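Local structure of PfkB (Polaromonas sp. JS666, 4DU5) at residues F32-M37 and Y130-S135; A58-N63 and T159-A164; L81-M86 and C106-K111. The protein probably phosphorylates a sugar or related small molecule, acting as a pfkB-type (ribokinase-like) carbohydrate kinase. One frame throughout, in Å; residues are numbered along the deposited sequence.

In the fold
The three contacts lie on the ribokinase-like fold, where a nine-stranded core sheet meets a four-stranded lid sheet. Along the chain the segments run 32-37, 58-63, 81-86, 106-111, 130-135 and 159-164: contacts 1 and 2 interleave and contact 3 is nested inside both. The centres of contacts 1 and 2 are 9 Å apart, and the two are joined by a probable backbone hydrogen bond from A58 N to M36 O and by packing of F32 on F162. Contact 3, centred 11 Å from contact 1 and 19 Å from contact 2, lies at the C-terminal ends of edge strand 100-106 and its neighbour 75-81. Contacts 1 and 3 both reach the second subunit, so the dimer interface draws on lid and adjoining core edge.

Contact 1 of 3, residues F32-M37 and Y130-S135; sequences FGEAMM and YHRKGS
E34 reaches R132 and S135, and M36 packs on R132, where the chain passes from the core sheet into the lid of this ribokinase-like fold. The segment 32-37 leaves the core strand 27-32 and enters the lid strand 36-41, while 130-135 runs from the end of lid strand 128-131 into a type II turn, R132 to S135, with G134 at positive phi.

The tight part is centred on the buried E34 and S135. Because CG of E34 stands anti to the backbone N (chi1 163°) and the chain stays extended beyond it, the carboxylate reaches the far end of the turn. There S135 OG donates to E34 OE2 at 2.8 Å, coming from above the carboxylate plane, 38° out of it. The other oxygen, OE1, faces R132 NH1 at 3.5 Å in a salt bridge whose hydrogen bond is weak. The two flat groups stand nearly perpendicular, with planes 86° apart, so the charges meet through one oxygen and one nitrogen and not as a two-pronged pair. A137 and I165 also touch E34.

Toward the partly exposed side the contact relies on packing. Selenomethionine M36, its chain bent at chi2 and chi3, lays SE over the centre of the R132 guanidinium, 3.6 Å above its plane, with CE above the same face. Its SE also comes to the edge of the exposed Y130 ring, 4.3 Å from CD1, a looser touch, while Q115 of strand 114-117 packs against both residues.

One water ties the two parts together: it donates to E34 O at 2.7 Å and accepts from R132 NH1 at 3.1 Å, giving that nitrogen a second partner besides E34 OE1.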
ATOM      1  N   PHE A  32     -11.001   0.739 -20.909  1.00 25.50           N
ATOM      2  CA  PHE A  32      -9.777   0.168 -20.376  1.00 26.57           C
ATOM      3  C   PHE A  32      -9.154   1.111 -19.348  1.00 26.56           C
ATOM      4  O   PHE A  32      -9.029   2.311 -19.590  1.00 26.98           O
ATOM      5  CB  PHE A  32      -8.783  -0.104 -21.507  1.00 26.04           C
ATOM      6  CG  PHE A  32      -9.149  -1.286 -22.343  1.00 29.87           C
ATOM      7  CD1 PHE A  32     -10.258  -1.238 -23.215  1.00 32.90           C
ATOM      8  CD2 PHE A  32      -8.414  -2.472 -22.266  1.00 31.30           C
ATOM      9  CE1 PHE A  32     -10.614  -2.359 -24.017  1.00 31.63           C
ATOM     10  CE2 PHE A  32      -8.765  -3.590 -23.047  1.00 31.13           C
ATOM     11  CZ  PHE A  32      -9.866  -3.531 -23.927  1.00 31.59           C
ATOM     12  N   GLY A  33      -8.729   0.577 -18.212  1.00 26.51           N
ATOM     13  CA  GLY A  33      -8.107   1.449 -17.231  1.00 26.59           C
ATOM     14  C   GLY A  33      -7.902   0.853 -15.862  1.00 26.54           C
ATOM     15  O   GLY A  33      -8.406  -0.223 -15.538  1.00 25.52           O
ATOM     16  N   GLU A  34      -7.148   1.588 -15.058  1.00 27.26           N
ATOM     17  CA  GLU A  34      -6.767   1.116 -13.755  1.00 27.99           C
ATOM     18  C   GLU A  34      -7.643   1.740 -12.719  1.00 28.47           C
ATOM     19  O   GLU A  34      -7.728   2.957 -12.632  1.00 29.35           O
ATOM     20  CB  GLU A  34      -5.327   1.484 -13.488  1.00 27.04           C
ATOM     21  CG  GLU A  34      -4.992   1.401 -12.056  1.00 28.89           C
ATOM     22  CD  GLU A  34      -3.512   1.233 -11.779  1.00 30.88           C
ATOM     23  OE1 GLU A  34      -2.676   1.732 -12.568  1.00 30.63           O
ATOM     24  OE2 GLU A  34      -3.196   0.600 -10.743  1.00 32.66           O
ATOM     25  N   ALA A  35      -8.303   0.918 -11.925  1.00 29.19           N
ATOM     26  CA  ALA A  35      -8.888   1.439 -10.702  1.00 29.68           C
ATOM     27  C   ALA A  35      -7.891   1.254  -9.583  1.00 30.27           C
ATOM     28  O   ALA A  35      -7.067   0.367  -9.629  1.00 30.20           O
ATOM     29  CB  ALA A  35     -10.179   0.728 -10.378  1.00 29.80           C
HETATM   30  N   MSE A  36      -7.972   2.112  -8.582  1.00 31.60           N
HETATM   31  CA  MSE A  36      -7.214   1.970  -7.352  1.00 32.86           C
HETATM   32  C   MSE A  36      -8.155   2.185  -6.190  1.00 32.99           C
HETATM   33  O   MSE A  36      -9.220   2.762  -6.361  1.00 32.32           O
HETATM   34  CB  MSE A  36      -6.111   3.014  -7.280  1.00 33.35           C
HETATM   35  CG  MSE A  36      -5.131   2.965  -8.408  1.00 37.14           C
HETATM   36 SE   MSE A  36      -4.456   4.758  -8.748  1.00 52.59          SE
HETATM   37  CE  MSE A  36      -5.921   5.450  -9.906  1.00 46.19           C
HETATM   38  N   MSE A  37      -7.752   1.706  -5.016  1.00 34.14           N
HETATM   39  CA  MSE A  37      -8.462   1.962  -3.777  1.00 35.48           C
HETATM   40  C   MSE A  37      -8.035   3.332  -3.256  1.00 34.89           C
HETATM   41  O   MSE A  37      -6.849   3.690  -3.250  1.00 34.03           O
HETATM   42  CB  MSE A  37      -8.203   0.864  -2.740  1.00 36.45           C
HETATM   43  CG  MSE A  37      -9.142   0.908  -1.544  1.00 43.40           C
HETATM   44 SE   MSE A  37      -8.766  -0.381  -0.057  1.00 63.27          SE
HETATM   45  CE  MSE A  37      -7.024   0.327   0.540  1.00 55.82           C
ATOM     46  N   TYR A 130      -0.303   8.867  -4.489  1.00 36.83           N
ATOM     47  CA  TYR A 130      -0.600   7.711  -5.305  1.00 36.26           C
ATOM     48  C   TYR A 130       0.391   6.595  -5.033  1.00 35.74           C
ATOM     49  O   TYR A 130       1.594   6.836  -4.941  1.00 35.33           O
ATOM     50  CB  TYR A 130      -0.464   8.080  -6.781  1.00 36.61           C
ATOM     51  CG  TYR A 130      -1.494   9.021  -7.352  1.00 36.89           C
ATOM     52  CD1 TYR A 130      -2.749   8.549  -7.757  1.00 38.61           C
ATOM     53  CD2 TYR A 130      -1.189  10.357  -7.563  1.00 36.67           C
ATOM     54  CE1 TYR A 130      -3.686   9.394  -8.328  1.00 40.68           C
ATOM     55  CE2 TYR A 130      -2.111  11.218  -8.128  1.00 39.28           C
ATOM     56  CZ  TYR A 130      -3.371  10.743  -8.508  1.00 41.35           C
ATOM     57  OH  TYR A 130      -4.311  11.609  -9.065  1.00 40.70           O
ATOM     58  N   HIS A 131      -0.104   5.364  -4.940  1.00 35.22           N
ATOM     59  CA  HIS A 131       0.775   4.192  -4.831  1.00 34.46           C
ATOM     60  C   HIS A 131       0.414   3.201  -5.907  1.00 34.02           C
ATOM     61  O   HIS A 131      -0.288   2.221  -5.673  1.00 33.93           O
ATOM     62  CB  HIS A 131       0.636   3.543  -3.472  1.00 34.28           C
ATOM     63  CG  HIS A 131       1.077   4.412  -2.341  1.00 34.58           C
ATOM     64  ND1 HIS A 131       2.404   4.632  -2.051  1.00 34.68           N
ATOM     65  CD2 HIS A 131       0.365   5.104  -1.419  1.00 33.97           C
ATOM     66  CE1 HIS A 131       2.491   5.430  -1.000  1.00 35.93           C
ATOM     67  NE2 HIS A 131       1.268   5.730  -0.598  1.00 34.64           N
ATOM     68  N   ARG A 132       0.892   3.450  -7.103  1.00 33.79           N
ATOM     69  CA  ARG A 132       0.409   2.655  -8.205  1.00 34.43           C
ATOM     70  C   ARG A 132       1.507   2.095  -9.075  1.00 34.02           C
ATOM     71  O   ARG A 132       1.216   1.481 -10.079  1.00 33.93           O
ATOM     72  CB  ARG A 132      -0.558   3.475  -9.071  1.00 34.83           C
ATOM     73  CG  ARG A 132       0.104   4.625  -9.813  1.00 36.14           C
ATOM     74  CD  ARG A 132      -0.584   4.862 -11.115  1.00 39.44           C
ATOM     75  NE  ARG A 132      -1.475   6.002 -10.994  1.00 43.78           N
ATOM     76  CZ  ARG A 132      -2.659   6.124 -11.597  1.00 45.25           C
ATOM     77  NH1 ARG A 132      -3.162   5.149 -12.371  1.00 41.73           N
ATOM     78  NH2 ARG A 132      -3.346   7.245 -11.390  1.00 46.74           N
ATOM     79  N   LYS A 133       2.764   2.330  -8.721  1.00 34.18           N
ATOM     80  CA  LYS A 133       3.859   1.820  -9.538  1.00 33.88           C
ATOM     81  C   LYS A 133       3.833   0.309  -9.496  1.00 33.27           C
ATOM     82  O   LYS A 133       3.559  -0.303  -8.456  1.00 32.63           O
ATOM     83  CB  LYS A 133       5.217   2.323  -9.050  1.00 34.41           C
ATOM     84  CG  LYS A 133       5.682   3.633  -9.652  1.00 36.50           C
ATOM     85  CD  LYS A 133       6.583   4.438  -8.642  1.00 41.40           C
ATOM     86  CE  LYS A 133       8.093   4.568  -9.050  1.00 43.74           C
ATOM     87  NZ  LYS A 133       9.046   3.502  -8.533  1.00 44.40           N
ATOM     88  N   GLY A 134       4.084  -0.281 -10.657  1.00 33.03           N
ATOM     89  CA  GLY A 134       4.273  -1.712 -10.782  1.00 32.59           C
ATOM     90  C   GLY A 134       3.066  -2.553 -10.420  1.00 32.54           C
ATOM     91  O   GLY A 134       3.235  -3.740 -10.134  1.00 33.01           O
ATOM     92  N   SER A 135       1.865  -1.950 -10.474  1.00 31.75           N
ATOM     93  CA  SER A 135       0.597  -2.593 -10.117  1.00 30.41           C
ATOM     94  C   SER A 135       0.146  -3.547 -11.200  1.00 30.82           C
ATOM     95  O   SER A 135       0.681  -3.524 -12.314  1.00 30.68           O
ATOM     96  CB  SER A 135      -0.496  -1.552  -9.902  1.00 29.66           C
ATOM     97  OG  SER A 135      -1.037  -1.160 -11.146  1.00 28.80           O
TER
HETATM   98  O   HOH W   1      -6.209   5.157 -13.129  1.00 25.56           O

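Contact 2 of 3, residues A58-N63 and T159-A164; sequences AGAETN and TGVFPA
E61, on the first turn of helix 60-70, sends its carboxylate to the loop that follows core strand 153-159. The helix begins at the glycine-containing segment where lid strand 52-58 ends, consistent with the glycine-rich signature near the N-terminus of pfkB kinases.

Hydrogen bonding is concentrated on one oxygen. F162 N donates to E61 OE1 at 3.2 Å, a fairly straight bond with an N-H...O angle of 155°, and E61 OE1 receives it on its syn lone pair, the side of the other carboxylate oxygen. A water adds a second donor to the same oxygen, 2.8 Å from E61 OE1, and in turn accepts from T159 N, so that this buried atom bridges two backbone amides of the loop, one directly and one through solvent. A bend at chi2 (101°) turns the end of the E61 chain toward the loop.

Within the segment 58-63, the helix start is held by G59, the N-cap residue: its carbonyl oxygen accepts from T62 OG1 at 2.7 Å and from N63 N.

Apolar contact is smaller, with A60 CB meeting V161 CG2 at 4.1 Å. Separately, the carbons T159 CB and F162 CB pack against the carboxylate oxygen E61 OE1; F162 touches E61 through its N and CB, while its ring turns away. With an alanine here in place of E61, the F162 amide and the bridging water would probably lose their shared acceptor, and a gap would open between helix and loop.

Around this junction, E61 also touches T31 of core strand 27-32 and F162 packs on F32 at its end, while P163 lies against L170 and A173 of helix 169-182.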
ATOM      1  N   ALA A  58     -11.144   4.963  -6.969  1.00 30.79           N
ATOM      2  CA  ALA A  58     -10.517   5.984  -7.755  1.00 30.24           C
ATOM      3  C   ALA A  58     -10.249   5.453  -9.131  1.00 30.11           C
ATOM      4  O   ALA A  58     -10.146   4.317  -9.307  1.00 30.87           O
ATOM      5  CB  ALA A  58      -9.228   6.408  -7.118  1.00 29.98           C
ATOM      6  N   GLY A  59     -10.117   6.308 -10.108  1.00 30.00           N
ATOM      7  CA  GLY A  59      -9.625   5.956 -11.402  1.00 30.00           C
ATOM      8  C   GLY A  59     -10.508   6.427 -12.491  1.00 30.00           C
ATOM      9  O   GLY A  59     -11.640   6.055 -12.555  1.00 30.00           O
ATOM     10  N   ALA A  60      -9.932   7.148 -13.423  1.00 27.95           N
ATOM     11  CA  ALA A  60     -10.641   7.982 -14.350  1.00 27.19           C
ATOM     12  C   ALA A  60     -11.584   7.242 -15.244  1.00 26.93           C
ATOM     13  O   ALA A  60     -12.678   7.643 -15.490  1.00 26.56           O
ATOM     14  CB  ALA A  60      -9.634   8.704 -15.196  1.00 27.19           C
ATOM     15  N   GLU A  61     -11.128   6.141 -15.749  1.00 26.34           N
ATOM     16  CA  GLU A  61     -11.989   5.370 -16.600  1.00 26.05           C
ATOM     17  C   GLU A  61     -13.126   4.770 -15.804  1.00 25.87           C
ATOM     18  O   GLU A  61     -14.255   4.684 -16.300  1.00 25.83           O
ATOM     19  CB  GLU A  61     -11.208   4.323 -17.375  1.00 25.79           C
ATOM     20  CG  GLU A  61     -10.432   4.957 -18.510  1.00 25.40           C
ATOM     21  CD  GLU A  61      -8.954   5.135 -18.172  1.00 26.59           C
ATOM     22  OE1 GLU A  61      -8.204   5.597 -19.060  1.00 23.65           O
ATOM     23  OE2 GLU A  61      -8.540   4.779 -17.033  1.00 27.29           O
ATOM     24  N   THR A  62     -12.850   4.395 -14.560  1.00 25.44           N
ATOM     25  CA  THR A  62     -13.882   3.726 -13.796  1.00 25.04           C
ATOM     26  C   THR A  62     -14.962   4.681 -13.358  1.00 24.71           C
ATOM     27  O   THR A  62     -16.124   4.329 -13.412  1.00 23.95           O
ATOM     28  CB  THR A  62     -13.326   2.911 -12.614  1.00 25.35           C
ATOM     29  OG1 THR A  62     -12.716   3.785 -11.629  1.00 25.69           O
ATOM     30  CG2 THR A  62     -12.334   1.915 -13.142  1.00 25.26           C
ATOM     31  N   ASN A  63     -14.578   5.880 -12.916  1.00 25.17           N
ATOM     32  CA  ASN A  63     -15.565   6.920 -12.568  1.00 25.06           C
ATOM     33  C   ASN A  63     -16.518   7.140 -13.743  1.00 24.15           C
ATOM     34  O   ASN A  63     -17.746   7.191 -13.541  1.00 24.72           O
ATOM     35  CB  ASN A  63     -14.892   8.224 -12.159  1.00 25.57           C
ATOM     36  CG  ASN A  63     -13.878   8.025 -11.032  1.00 29.89           C
ATOM     37  OD1 ASN A  63     -14.136   7.272 -10.074  1.00 34.87           O
ATOM     38  ND2 ASN A  63     -12.718   8.691 -11.136  1.00 31.48           N
ATOM     39  N   THR A 159      -9.074   7.517 -22.476  1.00 27.59           N
ATOM     40  CA  THR A 159      -8.572   8.669 -21.727  1.00 28.12           C
ATOM     41  C   THR A 159      -7.058   8.871 -21.929  1.00 28.82           C
ATOM     42  O   THR A 159      -6.422   8.135 -22.679  1.00 29.11           O
ATOM     43  CB  THR A 159      -8.889   8.454 -20.281  1.00 27.53           C
ATOM     44  OG1 THR A 159     -10.302   8.446 -20.140  1.00 28.17           O
ATOM     45  CG2 THR A 159      -8.353   9.522 -19.455  1.00 28.88           C
ATOM     46  N   GLY A 160      -6.500   9.898 -21.297  1.00 29.32           N
ATOM     47  CA  GLY A 160      -5.066  10.088 -21.295  1.00 29.83           C
ATOM     48  C   GLY A 160      -4.357   9.287 -20.208  1.00 30.34           C
ATOM     49  O   GLY A 160      -3.133   9.163 -20.239  1.00 30.70           O
ATOM     50  N   VAL A 161      -5.105   8.740 -19.248  1.00 30.23           N
ATOM     51  CA  VAL A 161      -4.504   8.029 -18.121  1.00 30.14           C
ATOM     52  C   VAL A 161      -4.036   6.645 -18.550  1.00 31.24           C
ATOM     53  O   VAL A 161      -2.829   6.400 -18.596  1.00 31.58           O
ATOM     54  CB  VAL A 161      -5.424   7.925 -16.931  1.00 29.38           C
ATOM     55  CG1 VAL A 161      -4.730   7.247 -15.822  1.00 27.76           C
ATOM     56  CG2 VAL A 161      -5.822   9.294 -16.489  1.00 30.06           C
ATOM     57  N   PHE A 162      -4.962   5.753 -18.894  1.00 31.24           N
ATOM     58  CA  PHE A 162      -4.569   4.425 -19.333  1.00 31.85           C
ATOM     59  C   PHE A 162      -3.298   4.395 -20.215  1.00 31.81           C
ATOM     60  O   PHE A 162      -2.346   3.684 -19.906  1.00 31.56           O
ATOM     61  CB  PHE A 162      -5.719   3.702 -20.007  1.00 32.09           C
ATOM     62  CG  PHE A 162      -5.419   2.281 -20.336  1.00 32.31           C
ATOM     63  CD1 PHE A 162      -4.940   1.414 -19.356  1.00 30.75           C
ATOM     64  CD2 PHE A 162      -5.635   1.787 -21.635  1.00 34.51           C
ATOM     65  CE1 PHE A 162      -4.663   0.058 -19.662  1.00 31.27           C
ATOM     66  CE2 PHE A 162      -5.355   0.416 -21.958  1.00 34.34           C
ATOM     67  CZ  PHE A 162      -4.872  -0.446 -20.962  1.00 30.56           C
ATOM     68  N   PRO A 163      -3.248   5.197 -21.279  1.00 31.92           N
ATOM     69  CA  PRO A 163      -2.000   5.155 -22.053  1.00 32.01           C
ATOM     70  C   PRO A 163      -0.735   5.625 -21.303  1.00 32.66           C
ATOM     71  O   PRO A 163       0.373   5.303 -21.736  1.00 33.53           O
ATOM     72  CB  PRO A 163      -2.289   6.077 -23.226  1.00 31.20           C
ATOM     73  CG  PRO A 163      -3.328   6.976 -22.733  1.00 31.57           C
ATOM     74  CD  PRO A 163      -4.208   6.154 -21.846  1.00 31.87           C
ATOM     75  N   ALA A 164      -0.895   6.355 -20.198  1.00 32.93           N
ATOM     76  CA  ALA A 164       0.231   6.951 -19.456  1.00 33.25           C
ATOM     77  C   ALA A 164       0.759   6.071 -18.349  1.00 33.80           C
ATOM     78  O   ALA A 164       1.576   6.504 -17.551  1.00 33.29           O
ATOM     79  CB  ALA A 164      -0.189   8.279 -18.842  1.00 33.06           C
TER
HETATM   80  O   HOH W   2      -8.757   4.555 -21.621  1.00 16.44           O

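Contact 3 of 3, residues L81-M86 and C106-K111; sequences LGTDSM and CDATQK
A parallel beta bridge between L81 and C106 closes the ends of two neighbouring core strands, and beyond it a type I turn from D107 to Q110 packs against the loop leading to a helix. L81 O accepts from D107 N at 3.0 Å. The CA-H of C106 points to the same oxygen.

Past the bridge, T83 spans the start of the turn. With OG1 set between its backbone N and carbonyl carbon (chi1 63°), T83 CG2 lies 3.5 Å from C106 O, while T83 OG1 comes to A108 CB at 3.6 Å. G82 CA faces Q110 O at 3.4 Å; a side chain there would probably crowd this oxygen, in keeping with glycine.

D107 OD1 accepts from T109 N, an Asx turn, and its OD2 forms a salt bridge with R80, which also bonds to Q110 OE1. D84 OD2 caps helix 85-95 by accepting from M86 N.

Strands 75-81 and 100-106 lie at one edge of the core sheet, L81 packs on L90 and L91 of helix 85-95, and S85 OG bonds to E129 of the second subunit.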
ATOM      1  N   LEU A  81      -6.231  -6.626 -11.485  1.00 29.27           N
ATOM      2  CA  LEU A  81      -6.149  -6.329 -10.059  1.00 28.92           C
ATOM      3  C   LEU A  81      -5.450  -7.494  -9.365  1.00 29.27           C
ATOM      4  O   LEU A  81      -5.482  -8.618  -9.859  1.00 29.47           O
ATOM      5  CB  LEU A  81      -7.557  -6.256  -9.468  1.00 29.16           C
ATOM      6  CG  LEU A  81      -8.567  -5.197  -9.913  1.00 27.96           C
ATOM      7  CD1 LEU A  81      -9.942  -5.589  -9.418  1.00 25.04           C
ATOM      8  CD2 LEU A  81      -8.117  -3.814  -9.381  1.00 24.42           C
ATOM      9  N   GLY A  82      -4.863  -7.256  -8.197  1.00 28.99           N
ATOM     10  CA  GLY A  82      -4.455  -8.351  -7.352  1.00 28.69           C
ATOM     11  C   GLY A  82      -5.671  -9.083  -6.795  1.00 29.50           C
ATOM     12  O   GLY A  82      -6.829  -8.660  -6.987  1.00 29.49           O
ATOM     13  N   THR A  83      -5.413 -10.191  -6.097  1.00 30.11           N
ATOM     14  CA  THR A  83      -6.466 -10.938  -5.403  1.00 29.54           C
ATOM     15  C   THR A  83      -6.335 -10.674  -3.918  1.00 29.93           C
ATOM     16  O   THR A  83      -6.919 -11.401  -3.089  1.00 30.41           O
ATOM     17  CB  THR A  83      -6.348 -12.435  -5.618  1.00 29.37           C
ATOM     18  OG1 THR A  83      -5.104 -12.873  -5.063  1.00 28.49           O
ATOM     19  CG2 THR A  83      -6.427 -12.787  -7.109  1.00 29.48           C
ATOM     20  N   ASP A  84      -5.559  -9.637  -3.585  1.00 29.93           N
ATOM     21  CA  ASP A  84      -5.523  -9.057  -2.232  1.00 29.73           C
ATOM     22  C   ASP A  84      -6.870  -8.426  -1.893  1.00 29.41           C
ATOM     23  O   ASP A  84      -7.726  -8.258  -2.784  1.00 29.45           O
ATOM     24  CB  ASP A  84      -4.431  -8.002  -2.143  1.00 29.77           C
ATOM     25  CG  ASP A  84      -4.674  -6.840  -3.077  1.00 31.06           C
ATOM     26  OD1 ASP A  84      -4.408  -6.958  -4.289  1.00 31.87           O
ATOM     27  OD2 ASP A  84      -5.145  -5.804  -2.595  1.00 32.37           O
ATOM     28  N   SER A  85      -7.057  -8.058  -0.625  1.00 29.13           N
ATOM     29  CA  SER A  85      -8.347  -7.516  -0.172  1.00 29.15           C
ATOM     30  C   SER A  85      -8.779  -6.231  -0.889  1.00 29.36           C
ATOM     31  O   SER A  85      -9.955  -5.952  -1.002  1.00 29.94           O
ATOM     32  CB  SER A  85      -8.375  -7.332   1.342  1.00 28.54           C
ATOM     33  OG  SER A  85      -7.418  -6.387   1.747  1.00 28.15           O
HETATM   34  N   MSE A  86      -7.827  -5.466  -1.381  1.00 30.03           N
HETATM   35  CA  MSE A  86      -8.124  -4.201  -2.010  1.00 31.24           C
HETATM   36  C   MSE A  86      -8.627  -4.501  -3.401  1.00 30.71           C
HETATM   37  O   MSE A  86      -9.566  -3.872  -3.865  1.00 30.16           O
HETATM   38  CB  MSE A  86      -6.873  -3.316  -2.098  1.00 32.35           C
HETATM   39  CG  MSE A  86      -6.123  -3.078  -0.803  1.00 36.54           C
HETATM   40 SE   MSE A  86      -4.734  -1.709  -1.059  1.00 53.35          SE
HETATM   41  CE  MSE A  86      -3.345  -2.657  -2.049  1.00 46.94           C
ATOM     42  N   CYS A 106      -8.097 -11.004 -12.213  1.00 33.80           N
ATOM     43  CA  CYS A 106      -7.551 -10.953 -10.898  1.00 34.24           C
ATOM     44  C   CYS A 106      -6.388 -11.934 -10.820  1.00 34.51           C
ATOM     45  O   CYS A 106      -6.583 -13.129 -10.623  1.00 34.90           O
ATOM     46  CB  CYS A 106      -8.638 -11.305  -9.934  1.00 34.16           C
ATOM     47  SG  CYS A 106     -10.053 -10.265 -10.232  1.00 36.88           S
ATOM     48  N   ASP A 107      -5.183 -11.401 -10.981  1.00 34.65           N
ATOM     49  CA  ASP A 107      -3.945 -12.154 -11.013  1.00 35.02           C
ATOM     50  C   ASP A 107      -3.238 -12.193  -9.663  1.00 35.47           C
ATOM     51  O   ASP A 107      -2.611 -11.206  -9.276  1.00 36.01           O
ATOM     52  CB  ASP A 107      -3.018 -11.485 -12.016  1.00 35.02           C
ATOM     53  CG  ASP A 107      -1.690 -12.190 -12.158  1.00 35.63           C
ATOM     54  OD1 ASP A 107      -1.283 -12.945 -11.243  1.00 34.92           O
ATOM     55  OD2 ASP A 107      -1.040 -11.968 -13.204  1.00 37.09           O
ATOM     56  N   ALA A 108      -3.275 -13.335  -8.976  1.00 35.90           N
ATOM     57  CA  ALA A 108      -2.642 -13.454  -7.650  1.00 36.51           C
ATOM     58  C   ALA A 108      -1.141 -13.054  -7.512  1.00 37.01           C
ATOM     59  O   ALA A 108      -0.681 -12.818  -6.405  1.00 37.54           O
ATOM     60  CB  ALA A 108      -2.899 -14.828  -7.047  1.00 36.26           C
ATOM     61  N   THR A 109      -0.404 -12.955  -8.622  1.00 37.53           N
ATOM     62  CA  THR A 109       1.050 -12.671  -8.626  1.00 37.79           C
ATOM     63  C   THR A 109       1.392 -11.173  -8.671  1.00 37.99           C
ATOM     64  O   THR A 109       2.570 -10.767  -8.717  1.00 38.36           O
ATOM     65  CB  THR A 109       1.709 -13.363  -9.851  1.00 37.83           C
ATOM     66  OG1 THR A 109       1.664 -14.783  -9.663  1.00 38.66           O
ATOM     67  CG2 THR A 109       3.176 -12.912 -10.076  1.00 39.08           C
ATOM     68  N   GLN A 110       0.356 -10.344  -8.701  1.00 37.71           N
ATOM     69  CA  GLN A 110       0.542  -8.922  -8.973  1.00 36.44           C
ATOM     70  C   GLN A 110      -0.212  -8.140  -7.918  1.00 35.47           C
ATOM     71  O   GLN A 110      -1.092  -8.699  -7.251  1.00 34.58           O
ATOM     72  CB  GLN A 110       0.035  -8.591 -10.373  1.00 36.61           C
ATOM     73  CG  GLN A 110       0.638  -9.423 -11.499  1.00 35.97           C
ATOM     74  CD  GLN A 110       0.084  -9.013 -12.845  1.00 37.07           C
ATOM     75  OE1 GLN A 110      -1.086  -8.642 -12.948  1.00 37.48           O
ATOM     76  NE2 GLN A 110       0.921  -9.053 -13.885  1.00 36.83           N
ATOM     77  N   LYS A 111       0.136  -6.857  -7.771  1.00 34.53           N
ATOM     78  CA  LYS A 111      -0.439  -6.015  -6.685  1.00 33.56           C
ATOM     79  C   LYS A 111      -1.488  -4.934  -7.093  1.00 31.86           C
ATOM     80  O   LYS A 111      -1.422  -4.380  -8.173  1.00 31.03           O
ATOM     81  CB  LYS A 111       0.679  -5.454  -5.797  1.00 33.82           C
ATOM     82  CG  LYS A 111       2.070  -5.523  -6.414  1.00 35.61           C
ATOM     83  CD  LYS A 111       3.153  -5.377  -5.353  1.00 40.15           C
ATOM     84  CE  LYS A 111       4.565  -5.669  -5.885  1.00 42.69           C
ATOM     85  NZ  LYS A 111       5.500  -5.964  -4.730  1.00 43.26           N
TER